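Local coordinates for 6-phosphogluconate dehydratase (Shewanella oneidensis, PDB 2GP4), which catalyses the dehydration of 6-phosphogluconate to 2-keto-3-deoxy-6-phosphogluconate, a step of the Entner-Doudoroff pathway, at residues 193-197 / 258-262. Residues are numbered along the deposited sequence; the frame is centred on the assembly and turned at random.
Sequences MLFVP and GLQLP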
loop_
_atom_site.group_PDB
_atom_site.type_symbol
_atom_site.label_atom_id
_atom_site.label_comp_id
_atom_site.label_asym_id
_atom_site.label_seq_id
_atom_site.Cartn_x
_atom_site.Cartn_y
_atom_site.Cartn_z
HETATM N N MSE A 193 -17.083 11.993 -2.956
HETATM C CA MSE A 193 -15.829 12.641 -2.606
HETATM C C MSE A 193 -14.781 12.431 -3.678
HETATM O O MSE A 193 -14.817 11.443 -4.413
HETATM C CB MSE A 193 -15.301 12.128 -1.265
HETATM C CG MSE A 193 -16.161 12.496 -0.067
HETATM SE SE MSE A 193 -15.431 11.715 1.535
HETATM C CE MSE A 193 -16.949 11.893 2.728
ATOM N N LEU A 194 -13.855 13.381 -3.762
ATOM C CA LEU A 194 -12.697 13.273 -4.634
ATOM C C LEU A 194 -11.442 13.604 -3.854
ATOM O O LEU A 194 -11.439 14.534 -3.040
ATOM C CB LEU A 194 -12.809 14.238 -5.817
ATOM C CG LEU A 194 -13.562 13.796 -7.070
ATOM C CD1 LEU A 194 -15.075 13.826 -6.874
ATOM C CD2 LEU A 194 -13.162 14.685 -8.229
ATOM N N PHE A 195 -10.385 12.836 -4.105
ATOM C CA PHE A 195 -9.056 13.182 -3.629
ATOM C C PHE A 195 -8.447 14.227 -4.566
ATOM O O PHE A 195 -8.567 14.123 -5.791
ATOM C CB PHE A 195 -8.168 11.940 -3.548
ATOM C CG PHE A 195 -8.395 11.104 -2.312
ATOM C CD1 PHE A 195 -9.441 10.187 -2.255
ATOM C CD2 PHE A 195 -7.554 11.231 -1.205
ATOM C CE1 PHE A 195 -9.647 9.410 -1.116
ATOM C CE2 PHE A 195 -7.753 10.455 -0.062
ATOM C CZ PHE A 195 -8.801 9.545 -0.018
ATOM N N VAL A 196 -7.817 15.243 -3.980
ATOM C CA VAL A 196 -7.211 16.331 -4.733
ATOM C C VAL A 196 -5.703 16.359 -4.449
ATOM O O VAL A 196 -5.270 16.873 -3.416
ATOM C CB VAL A 196 -7.863 17.697 -4.396
ATOM C CG1 VAL A 196 -7.323 18.792 -5.297
ATOM C CG2 VAL A 196 -9.378 17.625 -4.522
ATOM N N PRO A 197 -4.898 15.786 -5.361
ATOM C CA PRO A 197 -3.459 15.671 -5.128
ATOM C C PRO A 197 -2.709 16.981 -5.348
ATOM O O PRO A 197 -3.154 17.836 -6.123
ATOM C CB PRO A 197 -3.025 14.639 -6.164
ATOM C CG PRO A 197 -3.989 14.817 -7.281
ATOM C CD PRO A 197 -5.295 15.204 -6.657
ATOM N N GLY A 258 -10.020 4.994 -9.232
ATOM C CA GLY A 258 -10.865 6.073 -9.730
ATOM C C GLY A 258 -11.328 7.035 -8.655
ATOM O O GLY A 258 -12.467 7.498 -8.678
ATOM N N LEU A 259 -10.435 7.332 -7.714
ATOM C CA LEU A 259 -10.765 8.170 -6.566
ATOM C C LEU A 259 -10.274 9.611 -6.714
ATOM O O LEU A 259 -10.533 10.454 -5.860
ATOM C CB LEU A 259 -10.237 7.527 -5.275
ATOM C CG LEU A 259 -11.208 6.902 -4.255
ATOM C CD1 LEU A 259 -12.629 6.703 -4.765
ATOM C CD2 LEU A 259 -10.634 5.595 -3.719
ATOM N N GLN A 260 -9.563 9.876 -7.805
ATOM C CA GLN A 260 -9.144 11.227 -8.168
ATOM C C GLN A 260 -9.207 11.380 -9.684
ATOM O O GLN A 260 -9.267 10.385 -10.399
ATOM C CB GLN A 260 -7.732 11.520 -7.653
ATOM C CG GLN A 260 -6.689 10.467 -8.019
ATOM C CD GLN A 260 -5.313 10.759 -7.442
ATOM O OE1 GLN A 260 -5.173 11.170 -6.289
ATOM N NE2 GLN A 260 -4.285 10.534 -8.249
ATOM N N LEU A 261 -9.199 12.620 -10.165
ATOM C CA LEU A 261 -9.200 12.898 -11.605
ATOM C C LEU A 261 -8.044 12.208 -12.337
ATOM O O LEU A 261 -6.923 12.186 -11.835
ATOM C CB LEU A 261 -9.173 14.407 -11.865
ATOM C CG LEU A 261 -10.474 15.178 -12.140
ATOM C CD1 LEU A 261 -11.719 14.538 -11.538
ATOM C CD2 LEU A 261 -10.333 16.622 -11.679
ATOM N N PRO A 262 -8.327 11.620 -13.516
ATOM C CA PRO A 262 -7.306 10.963 -14.338
ATOM C C PRO A 262 -6.076 11.841 -14.581
ATOM O O PRO A 262 -6.205 12.995 -15.005
ATOM C CB PRO A 262 -8.036 10.696 -15.654
ATOM C CG PRO A 262 -9.457 10.598 -15.279
ATOM C CD PRO A 262 -9.663 11.535 -14.136
HETATM O O HOH W 1 -8.658 14.727 -8.521
#
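F195 N on strand 193-195 donates a nearly straight hydrogen bond to L259 O (3.0 Å, 171°), where residues 194-197 and 259-261 run 65° apart. The strand is an outermost one of a three-stranded mixed sheet in the mainly helical N-terminal part of the dehydratase; L194 and, just past the strand end, V196 bond through their backbones to L170 of the parallel strand 167-171, while residues 258-262 lie against the other edge. That loop leaves helix 252-256 through a Schellman motif, with G258 at positive phi. One water extends the link, donating to F195 O and accepting from L261 N at 2.7 Å. L259 O also lies at the edge of the F195 ring, in its plane; the ring runs beside the L259 side chain, CD1 facing CB. L194 CD2 meets L261 CD1 at 3.6 Å, and the two leucines also pack on V285 and M280 of helix 272-287. Q260 CG sits between the backbone N and the carbonyl carbon (chi1 51°), and from there the chain runs out extended to bring OE1 to the P197 ring; NE2 bonds to E255 of the preceding helix. Q260 CB sits 3.3 Å from F195 O, and OE1 lies 4.0 Å from P197 CG, its nearest ring atom.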